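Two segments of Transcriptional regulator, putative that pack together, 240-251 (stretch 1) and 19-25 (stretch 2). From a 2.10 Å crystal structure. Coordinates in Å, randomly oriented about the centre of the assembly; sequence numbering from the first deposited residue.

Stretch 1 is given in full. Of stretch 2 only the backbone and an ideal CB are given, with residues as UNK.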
ATOM      1  N   ILE A 240       1.897  -3.345 -11.525  1.00 37.77           N
ATOM      2  CA  ILE A 240       2.788  -2.346 -10.928  1.00 37.47           C
ATOM      3  C   ILE A 240       3.215  -1.256 -11.926  1.00 37.27           C
ATOM      4  O   ILE A 240       3.225  -0.061 -11.583  1.00 37.25           O
ATOM      5  CB  ILE A 240       4.007  -3.013 -10.297  1.00 38.17           C
ATOM      6  CG1 ILE A 240       3.545  -3.969  -9.169  1.00 37.71           C
ATOM      7  CG2 ILE A 240       4.971  -1.961  -9.704  1.00 37.61           C
ATOM      8  CD1 ILE A 240       4.605  -4.989  -8.802  1.00 35.81           C
ATOM      9  N   LYS A 241       3.560  -1.653 -13.152  1.00 37.05           N
ATOM     10  CA  LYS A 241       3.874  -0.663 -14.195  1.00 37.08           C
ATOM     11  C   LYS A 241       2.695   0.276 -14.478  1.00 37.70           C
ATOM     12  O   LYS A 241       2.892   1.493 -14.628  1.00 36.84           O
ATOM     13  CB  LYS A 241       4.345  -1.330 -15.483  1.00 37.20           C
ATOM     14  CG  LYS A 241       4.401  -0.388 -16.682  1.00 35.37           C
ATOM     15  CD  LYS A 241       5.283  -0.940 -17.780  1.00 34.21           C
ATOM     16  CE  LYS A 241       4.847  -0.348 -19.149  1.00 34.31           C
ATOM     17  NZ  LYS A 241       5.886  -0.622 -20.153  1.00 38.00           N
ATOM     18  N   GLY A 242       1.485  -0.294 -14.570  1.00 38.01           N
ATOM     19  CA  GLY A 242       0.244   0.490 -14.653  1.00 38.79           C
ATOM     20  C   GLY A 242       0.122   1.526 -13.538  1.00 39.75           C
ATOM     21  O   GLY A 242      -0.141   2.723 -13.817  1.00 39.95           O
ATOM     22  N   ALA A 243       0.328   1.088 -12.289  1.00 39.10           N
ATOM     23  CA  ALA A 243       0.304   1.988 -11.118  1.00 38.71           C
ATOM     24  C   ALA A 243       1.395   3.065 -11.214  1.00 39.18           C
ATOM     25  O   ALA A 243       1.112   4.232 -10.966  1.00 39.97           O
ATOM     26  CB  ALA A 243       0.427   1.207  -9.811  1.00 38.58           C
ATOM     27  N   LEU A 244       2.621   2.673 -11.611  1.00 38.87           N
ATOM     28  CA  LEU A 244       3.737   3.593 -11.878  1.00 37.34           C
ATOM     29  C   LEU A 244       3.434   4.588 -12.978  1.00 38.38           C
ATOM     30  O   LEU A 244       3.744   5.804 -12.846  1.00 38.81           O
ATOM     31  CB  LEU A 244       4.982   2.807 -12.265  1.00 36.99           C
ATOM     32  CG  LEU A 244       5.680   2.007 -11.157  1.00 37.35           C
ATOM     33  CD1 LEU A 244       6.798   1.182 -11.750  1.00 34.13           C
ATOM     34  CD2 LEU A 244       6.187   2.927 -10.084  1.00 32.93           C
ATOM     35  N   LEU A 245       2.844   4.095 -14.072  1.00 37.91           N
ATOM     36  CA  LEU A 245       2.498   4.970 -15.192  1.00 38.20           C
ATOM     37  C   LEU A 245       1.350   5.915 -14.901  1.00 38.48           C
ATOM     38  O   LEU A 245       1.241   6.997 -15.534  1.00 39.29           O
ATOM     39  CB  LEU A 245       2.218   4.192 -16.489  1.00 37.60           C
ATOM     40  CG  LEU A 245       3.409   3.588 -17.228  1.00 37.37           C
ATOM     41  CD1 LEU A 245       2.998   3.227 -18.646  1.00 37.58           C
ATOM     42  CD2 LEU A 245       4.580   4.545 -17.241  1.00 37.14           C
ATOM     43  N   GLY A 246       0.479   5.524 -13.983  1.00 38.57           N
ATOM     44  CA  GLY A 246      -0.628   6.405 -13.546  1.00 38.84           C
ATOM     45  C   GLY A 246      -0.202   7.452 -12.535  1.00 39.40           C
ATOM     46  O   GLY A 246      -0.989   8.325 -12.143  1.00 39.50           O
ATOM     47  N   GLY A 247       1.046   7.350 -12.096  1.00 40.03           N
ATOM     48  CA  GLY A 247       1.626   8.257 -11.117  1.00 40.24           C
ATOM     49  C   GLY A 247       1.127   8.096  -9.695  1.00 40.45           C
ATOM     50  O   GLY A 247       1.170   9.051  -8.926  1.00 40.40           O
ATOM     51  N   TYR A 248       0.666   6.900  -9.329  1.00 41.29           N
ATOM     52  CA  TYR A 248       0.035   6.717  -8.026  1.00 41.68           C
ATOM     53  C   TYR A 248       1.047   6.586  -6.902  1.00 42.48           C
ATOM     54  O   TYR A 248       0.764   6.952  -5.779  1.00 42.66           O
ATOM     55  CB  TYR A 248      -0.982   5.556  -8.021  1.00 41.45           C
ATOM     56  CG  TYR A 248      -2.076   5.734  -9.054  1.00 41.30           C
ATOM     57  CD1 TYR A 248      -3.011   6.773  -8.958  1.00 42.81           C
ATOM     58  CD2 TYR A 248      -2.146   4.891 -10.158  1.00 41.64           C
ATOM     59  CE1 TYR A 248      -4.005   6.936  -9.920  1.00 39.91           C
ATOM     60  CE2 TYR A 248      -3.121   5.046 -11.121  1.00 41.19           C
ATOM     61  CZ  TYR A 248      -4.045   6.061 -11.001  1.00 41.01           C
ATOM     62  OH  TYR A 248      -4.990   6.181 -11.981  1.00 41.42           O
ATOM     63  N   LEU A 249       2.243   6.117  -7.220  1.00 42.48           N
ATOM     64  CA  LEU A 249       3.248   5.827  -6.219  1.00 42.46           C
ATOM     65  C   LEU A 249       4.348   6.870  -6.158  1.00 42.91           C
ATOM     66  O   LEU A 249       4.776   7.413  -7.181  1.00 44.03           O
ATOM     67  CB  LEU A 249       3.874   4.453  -6.518  1.00 42.51           C
ATOM     68  CG  LEU A 249       2.897   3.293  -6.681  1.00 42.76           C
ATOM     69  CD1 LEU A 249       3.666   2.029  -7.001  1.00 41.04           C
ATOM     70  CD2 LEU A 249       2.008   3.150  -5.381  1.00 42.49           C
ATOM     71  N   ASP A 250       4.803   7.135  -4.940  1.00 42.66           N
ATOM     72  CA  ASP A 250       5.967   7.957  -4.671  1.00 42.28           C
ATOM     73  C   ASP A 250       7.170   7.122  -4.199  1.00 41.98           C
ATOM     74  O   ASP A 250       8.315   7.491  -4.426  1.00 42.24           O
ATOM     75  CB  ASP A 250       5.590   9.008  -3.634  1.00 42.99           C
ATOM     76  CG  ASP A 250       4.495   9.935  -4.140  1.00 44.30           C
ATOM     77  OD1 ASP A 250       4.810  10.747  -5.043  1.00 42.60           O
ATOM     78  OD2 ASP A 250       3.326   9.823  -3.672  1.00 43.81           O
ATOM     79  N   VAL A 251       6.891   6.009  -3.530  1.00 41.68           N
ATOM     80  CA  VAL A 251       7.884   5.038  -3.106  1.00 39.96           C
ATOM     81  C   VAL A 251       7.361   3.663  -3.483  1.00 39.66           C
ATOM     82  O   VAL A 251       6.190   3.330  -3.256  1.00 38.89           O
ATOM     83  CB  VAL A 251       8.152   5.111  -1.562  1.00 40.90           C
ATOM     84  CG1 VAL A 251       9.318   4.156  -1.129  1.00 39.87           C
ATOM     85  CG2 VAL A 251       8.419   6.572  -1.111  1.00 40.02           C
ATOM     86  N   UNK A  19      13.137   5.896 -15.248  1.00 37.73           N
ATOM     87  CA  UNK A  19      12.185   5.352 -16.227  1.00 40.42           C
ATOM     88  C   UNK A  19      10.728   5.701 -15.951  1.00 37.56           C
ATOM     89  O   UNK A  19       9.977   6.018 -16.875  1.00 36.77           O
ATOM     90  CB  UNK A  19      12.324   3.829 -16.278  1.00 40.42           C
ATOM     91  N   UNK A  20      10.339   5.603 -14.686  1.00 36.21           N
ATOM     92  CA  UNK A  20       8.948   5.775 -14.282  1.00 35.71           C
ATOM     93  C   UNK A  20       8.652   7.123 -13.619  1.00 35.26           C
ATOM     94  O   UNK A  20       7.505   7.389 -13.234  1.00 34.78           O
ATOM     95  CB  UNK A  20       8.559   4.648 -13.324  1.00 35.71           C
ATOM     96  N   UNK A  21       9.677   7.969 -13.500  1.00 34.95           N
ATOM     97  CA  UNK A  21       9.527   9.278 -12.829  1.00 35.13           C
ATOM     98  C   UNK A  21       8.976   9.125 -11.425  1.00 35.47           C
ATOM     99  O   UNK A  21       8.135   9.886 -10.989  1.00 36.06           O
ATOM    100  CB  UNK A  21       8.610  10.196 -13.640  1.00 35.13           C
ATOM    101  N   UNK A  22       9.418   8.086 -10.725  1.00 35.69           N
ATOM    102  CA  UNK A  22       9.035   7.887  -9.350  1.00 35.29           C
ATOM    103  C   UNK A  22      10.196   8.334  -8.469  1.00 35.88           C
ATOM    104  O   UNK A  22      11.371   8.045  -8.772  1.00 36.09           O
ATOM    105  CB  UNK A  22       8.656   6.429  -9.084  1.00 35.29           C
ATOM    106  N   UNK A  23       9.853   8.973  -7.353  1.00 35.76           N
ATOM    107  CA  UNK A  23      10.840   9.503  -6.418  1.00 36.74           C
ATOM    108  C   UNK A  23      11.813   8.465  -5.871  1.00 36.21           C
ATOM    109  O   UNK A  23      13.027   8.686  -5.917  1.00 36.59           O
ATOM    110  CB  UNK A  23      10.117  10.171  -5.247  1.00 36.74           C
ATOM    111  N   UNK A  24      11.288   7.356  -5.343  1.00 35.01           N
ATOM    112  CA  UNK A  24      12.128   6.370  -4.678  1.00 34.52           C
ATOM    113  C   UNK A  24      11.718   4.962  -5.010  1.00 33.50           C
ATOM    114  O   UNK A  24      10.549   4.637  -5.009  1.00 33.70           O
ATOM    115  CB  UNK A  24      12.090   6.572  -3.162  1.00 34.52           C
ATOM    116  N   UNK A  25      12.701   4.118  -5.292  1.00 33.10           N
ATOM    117  CA  UNK A  25      12.464   2.687  -5.411  1.00 32.49           C
ATOM    118  C   UNK A  25      13.482   2.043  -4.466  1.00 32.69           C
ATOM    119  O   UNK A  25      14.637   2.448  -4.414  1.00 32.17           O
ATOM    120  CB  UNK A  25      12.604   2.189  -6.851  1.00 32.49           C
TER

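Position 19 lies in a helix, its CA-to-CB bond sideways to stretch 1, with nothing of that stretch within 5.5 Å of the ideal CB. Many helix-compatible residues would serve. The deposited residue is Met-19, present as selenomethionine, and it makes no contact here.

At position 20 the bond points toward stretch 1, and the ideal CB is 4.2 Å from Leu-244 CB. Leu-244 and Leu-245 offer methyl groups, and the aliphatic chain of Lys-241 runs alongside. A large apolar or aromatic side chain would suit. The residue is Tyr-20, and it has more area covered across the contact than any other residue. Leu-244 CD1 sits over one face of its ring, 3.8 Å from the centroid and 16° off the normal, a CH-pi contact. Leu-245 CD2 meets the ring edge, 3.9 Å from Tyr-20 CD1. The hydroxyl reaches Lys-241, with Tyr-20 OH 3.7 Å from Lys-241 CD, and is hydrogen-bonded elsewhere in the structure.

Position 21 leaves the helix with phi 55° and psi 39°. Positive phi by itself favours glycine, and stretch 1 offers an ideal CB no contact. The residue is Gly-21.

Position 22 points toward a hollow bordered by Leu-244 CD2 and Leu-249 O, each 4.4 Å from the ideal CB. A medium-sized aliphatic residue such as leucine, isoleucine or valine would suit. Ile-22, extended with both chi angles in t, carries its CD1 to 3.8 Å from Leu-244 CD2 and 4.0 Å from Leu-249 CB, so its tip packs against both leucines.

At position 23 the ideal CB lies 3.3 Å from Asp-250 O, and the Asp-250 carboxylate is nearby. A basic or polar chain is plausible. Arg-23 lays one guanidinium face over Asp-250 CB, which is 4.0 Å from Arg-23 NH1; Asp-250 OD1, 4.5 Å from Arg-23 NH1, is well out of the guanidinium plane, so the attraction is of charge alone. A water accepts from Arg-23 N and donates to Asp-250 OD1, linking the two residues.

Position 24 pairs with Val-251 in a parallel bridge, and its ideal CB is 4.2 Å from Val-251 CG1, on the same face of the sheet. Beta-branched or long, partly polar chains would fit. In the deposited Gln-24, N donates to Asp-250 O at 3.1 Å, a backbone bond available to any residue but proline, while OE1 lies 3.6 Å from Val-251 CG1.

Position 25 points away, and its strand conformation favours beta-branched residues. It is Val-25.

Stretch 2 (19-25) MYGIRQV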
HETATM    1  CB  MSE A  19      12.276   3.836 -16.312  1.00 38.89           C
HETATM    2  CG  MSE A  19      13.460   3.333 -17.053  1.00 44.73           C
HETATM    3 SE   MSE A  19      13.423   1.377 -17.045  1.00 51.95          SE
HETATM    4  CE  MSE A  19      11.729   1.096 -18.011  1.00 47.50           C
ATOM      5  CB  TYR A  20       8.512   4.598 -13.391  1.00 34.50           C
ATOM      6  CG  TYR A  20       8.536   3.305 -14.183  1.00 34.97           C
ATOM      7  CD1 TYR A  20       7.559   3.052 -15.158  1.00 33.28           C
ATOM      8  CD2 TYR A  20       9.553   2.361 -13.997  1.00 31.95           C
ATOM      9  CE1 TYR A  20       7.585   1.894 -15.905  1.00 33.18           C
ATOM     10  CE2 TYR A  20       9.580   1.190 -14.757  1.00 33.44           C
ATOM     11  CZ  TYR A  20       8.593   0.976 -15.702  1.00 32.02           C
ATOM     12  OH  TYR A  20       8.601  -0.158 -16.458  1.00 32.41           O
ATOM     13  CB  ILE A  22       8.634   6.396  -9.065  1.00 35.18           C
ATOM     14  CG1 ILE A  22       8.523   6.118  -7.565  1.00 34.59           C
ATOM     15  CG2 ILE A  22       9.645   5.432  -9.656  1.00 34.74           C
ATOM     16  CD1 ILE A  22       7.768   4.855  -7.220  1.00 34.86           C
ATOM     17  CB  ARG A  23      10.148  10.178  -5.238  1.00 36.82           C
ATOM     18  CG  ARG A  23      11.044  11.154  -4.501  1.00 40.46           C
ATOM     19  CD  ARG A  23      10.646  11.296  -3.032  1.00 46.67           C
ATOM     20  NE  ARG A  23       9.280  11.763  -2.792  1.00 48.29           N
ATOM     21  CZ  ARG A  23       8.587  11.441  -1.697  1.00 52.90           C
ATOM     22  NH1 ARG A  23       7.343  11.892  -1.520  1.00 51.52           N
ATOM     23  NH2 ARG A  23       9.137  10.644  -0.772  1.00 54.48           N
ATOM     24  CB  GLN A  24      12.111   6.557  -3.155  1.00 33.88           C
ATOM     25  CG  GLN A  24      13.216   5.788  -2.446  1.00 35.67           C
ATOM     26  CD  GLN A  24      13.199   5.958  -0.944  1.00 36.82           C
ATOM     27  OE1 GLN A  24      12.158   6.221  -0.348  1.00 42.46           O
ATOM     28  NE2 GLN A  24      14.359   5.805  -0.316  1.00 40.31           N
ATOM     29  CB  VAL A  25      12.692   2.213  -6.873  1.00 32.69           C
ATOM     30  CG1 VAL A  25      12.776   0.719  -6.948  1.00 31.17           C
ATOM     31  CG2 VAL A  25      11.646   2.814  -7.842  1.00 31.23           C
TER
HETATM   32  O   HOH W   1       7.249  10.224  -7.176  1.00 35.69           O
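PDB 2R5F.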